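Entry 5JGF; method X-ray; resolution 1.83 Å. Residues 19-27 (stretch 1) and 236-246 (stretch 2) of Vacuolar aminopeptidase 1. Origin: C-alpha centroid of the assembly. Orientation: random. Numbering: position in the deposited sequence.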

ATOM      1  N   ILE D  19      -3.829 -18.111  48.054  1.00 12.84           N
ATOM      2  CA  ILE D  19      -3.456 -18.125  46.645  1.00 12.18           C
ATOM      3  C   ILE D  19      -2.200 -18.961  46.414  1.00 13.42           C
ATOM      4  O   ILE D  19      -2.133 -19.754  45.476  1.00 11.62           O
ATOM      5  CB  ILE D  19      -3.211 -16.684  46.130  1.00 12.73           C
ATOM      6  CG1 ILE D  19      -4.542 -15.926  46.057  1.00 12.46           C
ATOM      7  CG2 ILE D  19      -2.501 -16.717  44.775  1.00 12.85           C
ATOM      8  CD1 ILE D  19      -5.516 -16.463  45.012  1.00 13.13           C
ATOM      9  N   TYR D  20      -1.212 -18.780  47.286  1.00 12.37           N
ATOM     10  CA  TYR D  20       0.063 -19.484  47.194  1.00 13.58           C
ATOM     11  C   TYR D  20      -0.037 -20.989  47.453  1.00 14.88           C
ATOM     12  O   TYR D  20       0.603 -21.789  46.771  1.00 14.28           O
ATOM     13  CB  TYR D  20       1.056 -18.858  48.180  1.00 15.43           C
ATOM     14  CG  TYR D  20       2.459 -19.420  48.119  1.00 17.04           C
ATOM     15  CD1 TYR D  20       3.241 -19.279  46.969  1.00 15.92           C
ATOM     16  CD2 TYR D  20       3.020 -20.063  49.222  1.00 17.91           C
ATOM     17  CE1 TYR D  20       4.547 -19.758  46.922  1.00 16.04           C
ATOM     18  CE2 TYR D  20       4.327 -20.549  49.185  1.00 17.52           C
ATOM     19  CZ  TYR D  20       5.084 -20.392  48.036  1.00 17.46           C
ATOM     20  OH  TYR D  20       6.379 -20.857  48.002  1.00 14.94           O
ATOM     21  N   LYS D  21      -0.844 -21.377  48.433  1.00 14.98           N
ATOM     22  CA  LYS D  21      -0.977 -22.790  48.773  1.00 16.68           C
ATOM     23  C   LYS D  21      -1.991 -23.577  47.952  1.00 15.25           C
ATOM     24  O   LYS D  21      -2.038 -24.800  48.045  1.00 14.29           O
ATOM     25  CB  LYS D  21      -1.307 -22.932  50.262  1.00 19.08           C
ATOM     26  CG  LYS D  21      -0.182 -22.477  51.178  1.00 24.74           C
ATOM     27  CD  LYS D  21      -0.608 -22.497  52.639  1.00 32.25           C
ATOM     28  CE  LYS D  21       0.539 -22.090  53.555  1.00 36.78           C
ATOM     29  NZ  LYS D  21       0.109 -22.028  54.982  1.00 40.90           N
ATOM     30  N   ASN D  22      -2.789 -22.887  47.143  1.00 14.22           N
ATOM     31  CA  ASN D  22      -3.809 -23.548  46.328  1.00 13.61           C
ATOM     32  C   ASN D  22      -3.775 -22.978  44.909  1.00 12.52           C
ATOM     33  O   ASN D  22      -4.679 -22.264  44.487  1.00 12.07           O
ATOM     34  CB  ASN D  22      -5.175 -23.317  46.972  1.00 13.48           C
ATOM     35  CG  ASN D  22      -5.213 -23.789  48.412  1.00 16.11           C
ATOM     36  OD1 ASN D  22      -5.356 -24.980  48.678  1.00 16.26           O
ATOM     37  ND2 ASN D  22      -5.047 -22.859  49.349  1.00 17.14           N
ATOM     38  N   PRO D  23      -2.728 -23.323  44.149  1.00 14.33           N
ATOM     39  CA  PRO D  23      -2.504 -22.869  42.772  1.00 14.21           C
ATOM     40  C   PRO D  23      -3.507 -23.241  41.688  1.00 13.96           C
ATOM     41  O   PRO D  23      -3.731 -22.455  40.768  1.00 14.12           O
ATOM     42  CB  PRO D  23      -1.106 -23.399  42.469  1.00 13.10           C
ATOM     43  CG  PRO D  23      -1.089 -24.695  43.226  1.00 13.90           C
ATOM     44  CD  PRO D  23      -1.692 -24.292  44.552  1.00 13.01           C
ATOM     45  N   THR D  24      -4.099 -24.430  41.775  1.00 14.39           N
ATOM     46  CA  THR D  24      -5.058 -24.852  40.757  1.00 13.05           C
ATOM     47  C   THR D  24      -6.497 -24.812  41.262  1.00 15.15           C
ATOM     48  O   THR D  24      -6.745 -24.730  42.466  1.00 14.58           O
ATOM     49  CB  THR D  24      -4.766 -26.282  40.267  1.00 14.80           C
ATOM     50  OG1 THR D  24      -5.175 -27.225  41.267  1.00 13.74           O
ATOM     51  CG2 THR D  24      -3.273 -26.455  39.994  1.00 13.02           C
ATOM     52  N   THR D  25      -7.443 -24.868  40.333  1.00 14.04           N
ATOM     53  CA  THR D  25      -8.855 -24.845  40.696  1.00 14.33           C
ATOM     54  C   THR D  25      -9.157 -25.991  41.667  1.00 14.19           C
ATOM     55  O   THR D  25      -9.912 -25.822  42.628  1.00 13.99           O
ATOM     56  CB  THR D  25      -9.740 -24.969  39.444  1.00 15.52           C
ATOM     57  OG1 THR D  25      -9.369 -23.952  38.502  1.00 14.83           O
ATOM     58  CG2 THR D  25     -11.211 -24.790  39.807  1.00 12.41           C
ATOM     59  N   TYR D  26      -8.554 -27.150  41.423  1.00 13.64           N
ATOM     60  CA  TYR D  26      -8.752 -28.305  42.300  1.00 14.98           C
ATOM     61  C   TYR D  26      -8.358 -27.990  43.739  1.00 15.86           C
ATOM     62  O   TYR D  26      -9.085 -28.338  44.672  1.00 15.01           O
ATOM     63  CB  TYR D  26      -7.930 -29.499  41.815  1.00 12.92           C
ATOM     64  CG  TYR D  26      -8.392 -30.070  40.497  1.00 13.68           C
ATOM     65  CD1 TYR D  26      -9.619 -30.726  40.390  1.00 13.88           C
ATOM     66  CD2 TYR D  26      -7.601 -29.958  39.355  1.00 14.40           C
ATOM     67  CE1 TYR D  26     -10.046 -31.260  39.174  1.00 13.88           C
ATOM     68  CE2 TYR D  26      -8.020 -30.485  38.135  1.00 15.50           C
ATOM     69  CZ  TYR D  26      -9.239 -31.133  38.052  1.00 15.28           C
ATOM     70  OH  TYR D  26      -9.657 -31.648  36.845  1.00 15.87           O
ATOM     71  N   HIS D  27      -7.207 -27.341  43.923  1.00 13.43           N
ATOM     72  CA  HIS D  27      -6.741 -26.993  45.269  1.00 14.17           C
ATOM     73  C   HIS D  27      -7.677 -25.991  45.924  1.00 14.77           C
ATOM     74  O   HIS D  27      -7.982 -26.101  47.110  1.00 14.43           O
ATOM     75  CB  HIS D  27      -5.329 -26.386  45.247  1.00 13.16           C
ATOM     76  CG  HIS D  27      -4.255 -27.347  44.845  1.00 15.13           C
ATOM     77  ND1 HIS D  27      -3.848 -27.506  43.538  1.00 14.40           N
ATOM     78  CD2 HIS D  27      -3.507 -28.206  45.579  1.00 14.81           C
ATOM     79  CE1 HIS D  27      -2.897 -28.422  43.482  1.00 15.84           C
ATOM     80  NE2 HIS D  27      -2.671 -28.863  44.707  1.00 17.19           N
ATOM     81  N   MET D 236      -4.156 -37.533  34.281  1.00 18.17           N
ATOM     82  CA  MET D 236      -3.860 -36.335  35.049  1.00 18.44           C
ATOM     83  C   MET D 236      -4.301 -35.060  34.351  1.00 17.28           C
ATOM     84  O   MET D 236      -4.404 -35.006  33.127  1.00 16.69           O
ATOM     85  CB  MET D 236      -2.366 -36.265  35.380  1.00 22.31           C
ATOM     86  CG  MET D 236      -1.447 -36.564  34.222  1.00 24.90           C
ATOM     87  SD  MET D 236       0.294 -36.592  34.728  1.00 32.54           S
ATOM     88  CE  MET D 236       0.961 -35.484  33.513  1.00 27.35           C
ATOM     89  N   ASP D 237      -4.584 -34.047  35.159  1.00 15.69           N
ATOM     90  CA  ASP D 237      -5.018 -32.734  34.693  1.00 15.53           C
ATOM     91  C   ASP D 237      -4.138 -31.776  35.485  1.00 14.20           C
ATOM     92  O   ASP D 237      -4.473 -31.393  36.605  1.00 14.85           O
ATOM     93  CB  ASP D 237      -6.497 -32.520  35.038  1.00 15.82           C
ATOM     94  CG  ASP D 237      -7.030 -31.180  34.557  1.00 17.39           C
ATOM     95  OD1 ASP D 237      -6.241 -30.371  34.027  1.00 16.13           O
ATOM     96  OD2 ASP D 237      -8.246 -30.936  34.720  1.00 17.07           O
ATOM     97  N   LEU D 238      -2.999 -31.409  34.901  1.00 13.75           N
ATOM     98  CA  LEU D 238      -2.045 -30.528  35.567  1.00 13.11           C
ATOM     99  C   LEU D 238      -1.904 -29.160  34.907  1.00 14.32           C
ATOM    100  O   LEU D 238      -2.031 -29.034  33.688  1.00 13.97           O
ATOM    101  CB  LEU D 238      -0.666 -31.200  35.617  1.00 13.96           C
ATOM    102  CG  LEU D 238      -0.612 -32.619  36.200  1.00 16.46           C
ATOM    103  CD1 LEU D 238       0.831 -33.125  36.196  1.00 16.98           C
ATOM    104  CD2 LEU D 238      -1.175 -32.614  37.615  1.00 13.18           C
ATOM    105  N   ASP D 239      -1.640 -28.151  35.736  1.00 11.99           N
ATOM    106  CA  ASP D 239      -1.446 -26.769  35.298  1.00 13.72           C
ATOM    107  C   ASP D 239       0.008 -26.391  35.524  1.00 14.94           C
ATOM    108  O   ASP D 239       0.727 -27.046  36.282  1.00 14.02           O
ATOM    109  CB  ASP D 239      -2.203 -25.758  36.172  1.00 15.52           C
ATOM    110  CG  ASP D 239      -3.700 -25.887  36.113  1.00 16.32           C
ATOM    111  OD1 ASP D 239      -4.345 -25.077  36.811  1.00 18.86           O
ATOM    112  OD2 ASP D 239      -4.233 -26.754  35.399  1.00 17.33           O
ATOM    113  N   LEU D 240       0.413 -25.308  34.870  1.00 13.24           N
ATOM    114  CA  LEU D 240       1.722 -24.711  35.076  1.00 12.55           C
ATOM    115  C   LEU D 240       1.273 -23.346  35.578  1.00 12.73           C
ATOM    116  O   LEU D 240       0.375 -22.734  34.994  1.00 12.57           O
ATOM    117  CB  LEU D 240       2.510 -24.562  33.776  1.00 13.22           C
ATOM    118  CG  LEU D 240       3.160 -25.827  33.224  1.00 13.71           C
ATOM    119  CD1 LEU D 240       4.132 -25.418  32.120  1.00 15.27           C
ATOM    120  CD2 LEU D 240       3.913 -26.572  34.334  1.00 13.23           C
ATOM    121  N   PHE D 241       1.872 -22.873  36.665  1.00 13.03           N
ATOM    122  CA  PHE D 241       1.475 -21.596  37.246  1.00 13.64           C
ATOM    123  C   PHE D 241       2.656 -20.887  37.891  1.00 12.47           C
ATOM    124  O   PHE D 241       3.672 -21.508  38.190  1.00 12.55           O
ATOM    125  CB  PHE D 241       0.401 -21.857  38.301  1.00 12.51           C
ATOM    126  CG  PHE D 241       0.756 -22.976  39.240  1.00 12.76           C
ATOM    127  CD1 PHE D 241       1.663 -22.772  40.277  1.00 13.36           C
ATOM    128  CD2 PHE D 241       0.235 -24.251  39.044  1.00 14.18           C
ATOM    129  CE1 PHE D 241       2.050 -23.829  41.109  1.00 16.64           C
ATOM    130  CE2 PHE D 241       0.614 -25.315  39.868  1.00 14.99           C
ATOM    131  CZ  PHE D 241       1.524 -25.103  40.902  1.00 15.57           C
ATOM    132  N   ASP D 242       2.505 -19.582  38.110  1.00 12.50           N
ATOM    133  CA  ASP D 242       3.551 -18.770  38.729  1.00 12.54           C
ATOM    134  C   ASP D 242       3.673 -19.156  40.204  1.00 14.15           C
ATOM    135  O   ASP D 242       2.680 -19.143  40.933  1.00 12.71           O
ATOM    136  CB  ASP D 242       3.189 -17.281  38.626  1.00 13.96           C
ATOM    137  CG  ASP D 242       4.363 -16.366  38.928  1.00 16.66           C
ATOM    138  OD1 ASP D 242       5.296 -16.790  39.642  1.00 19.14           O
ATOM    139  OD2 ASP D 242       4.347 -15.210  38.460  1.00 18.70           O
ATOM    140  N   VAL D 243       4.884 -19.498  40.641  1.00 13.78           N
ATOM    141  CA  VAL D 243       5.102 -19.874  42.036  1.00 15.19           C
ATOM    142  C   VAL D 243       5.548 -18.710  42.910  1.00 15.51           C
ATOM    143  O   VAL D 243       5.875 -18.911  44.079  1.00 15.45           O
ATOM    144  CB  VAL D 243       6.163 -20.995  42.178  1.00 16.55           C
ATOM    145  CG1 VAL D 243       5.667 -22.268  41.531  1.00 19.05           C
ATOM    146  CG2 VAL D 243       7.480 -20.549  41.567  1.00 15.77           C
ATOM    147  N   GLN D 244       5.578 -17.496  42.363  1.00 13.63           N
ATOM    148  CA  GLN D 244       5.992 -16.356  43.175  1.00 12.63           C
ATOM    149  C   GLN D 244       4.879 -15.990  44.151  1.00 14.80           C
ATOM    150  O   GLN D 244       3.776 -15.616  43.750  1.00 12.37           O
ATOM    151  CB  GLN D 244       6.334 -15.141  42.307  1.00 12.51           C
ATOM    152  CG  GLN D 244       6.792 -13.932  43.131  1.00 13.76           C
ATOM    153  CD  GLN D 244       7.162 -12.732  42.275  1.00 14.74           C
ATOM    154  OE1 GLN D 244       6.647 -12.562  41.170  1.00 13.94           O
ATOM    155  NE2 GLN D 244       8.042 -11.880  42.795  1.00 14.23           N
ATOM    156  N   LYS D 245       5.176 -16.105  45.442  1.00 12.62           N
ATOM    157  CA  LYS D 245       4.198 -15.799  46.475  1.00 12.22           C
ATOM    158  C   LYS D 245       3.773 -14.336  46.421  1.00 12.17           C
ATOM    159  O   LYS D 245       4.571 -13.458  46.079  1.00 13.08           O
ATOM    160  CB  LYS D 245       4.783 -16.123  47.854  1.00 13.19           C
ATOM    161  CG  LYS D 245       3.820 -15.908  49.009  1.00 18.29           C
ATOM    162  CD  LYS D 245       4.438 -16.362  50.325  1.00 24.30           C
ATOM    163  CE  LYS D 245       3.569 -15.961  51.504  1.00 29.74           C
ATOM    164  NZ  LYS D 245       3.080 -17.140  52.270  1.00 35.02           N
ATOM    165  N   GLY D 246       2.510 -14.086  46.744  1.00 12.69           N
ATOM    166  CA  GLY D 246       1.994 -12.728  46.744  1.00 12.09           C
ATOM    167  C   GLY D 246       2.706 -11.872  47.776  1.00 13.89           C
ATOM    168  O   GLY D 246       3.331 -12.395  48.703  1.00 13.77           O
TER
HETATM  169  O   HOH W   1       7.610 -19.990  45.818  1.00 17.55           O
HETATM  170  O   HOH W   2      -3.294 -22.384  37.946  1.00 15.24           O
HETATM  171  O   HOH W   3      -6.608 -24.571  37.586  1.00 18.42           O

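Residues 19-27 and 236-246 belong to one chain but lie more than two hundred positions apart in sequence. The first stretch opens with the last residues of a helix, Ile-19 to Lys-21, leaves helical geometry at Asn-22 (phi/psi -135/72) and enters a second helix at Thr-25, with Thr-24 at the N-cap position. The second stretch is extended from Met-236 to Asp-242 and then continues as loop. The two run past each other in opposite order: the CA atoms of Tyr-20 and Lys-245 are 5.6 Å apart, those of Pro-23 and Phe-241 6.9 Å, those of Thr-24 and Asp-239 6.8 Å, and those of Tyr-26 and Asp-237 9.6 Å. No direct backbone-to-backbone hydrogen bond joins them; the contact, which buries 462 Å², is built from side chains and bridging waters. Strand alternation sets the pattern, since Asp-237, Asp-239 and Phe-241 direct their CA-to-CB bonds toward the first stretch, whereas Leu-238 and Leu-240 point away.

At the widest separation of the backbones, the long side chain of Tyr-26 (chi1 m) spans the gap. Its hydroxyl donates the one direct hydrogen bond of the interface, from Tyr-26 OH to Asp-237 OD2 at 2.6 Å. Asp-237, with chi1 t, presents this oxygen near the plane of the ring, where a phenol proton can reach it, while its OD1 is satisfied elsewhere in the structure.

Midway, Pro-23 packs on Phe-241. Pro-23 CB sits 3.4 Å from the ring centroid of Phe-241 and only 7° off the ring normal, an almost ideal CH-pi arrangement; the closest atoms are Pro-23 CB and Phe-241 CE1, 3.5 Å apart. Both residues are buried, and the compact pyrrolidine ring suits close packing against a flat aromatic face. Thr-24 adds its methyl group, with CG2 lying 4.1 Å from CE2 of Phe-241 in an oblique approach. Its hydroxyl serves its own stretch instead: Thr-24 OG1 and His-27 ND1 share a hydrogen bond of 2.6 Å within the first turn of the helix.

Asp-239 reaches the first stretch largely through water. Its OD1 lies 3.6 Å from Thr-24 CG2 and accepts from two waters, water 2 at 3.1 Å and water 3 at 2.4 Å. Water 2 also donates to Pro-23 O (2.9 Å), and water 3 accepts from Thr-25 N (2.9 Å), so the buried carboxylate is linked to backbone groups on both sides of Thr-24.

At the other end, Tyr-20 (chi1 t) has the largest covered area of any residue here, 88 Å². Lys-245 CB lies over one face of its ring, 3.9 Å from the centroid and 24° off the normal, so the aliphatic part of the lysine supplies the packing. Near the ring plane, Tyr-20 CE1 approaches Val-243 O to 3.3 Å. Water 1 closes this corner, donating to Val-243 O (2.7 Å) and hydrogen bonding with Tyr-20 OH (2.7 Å).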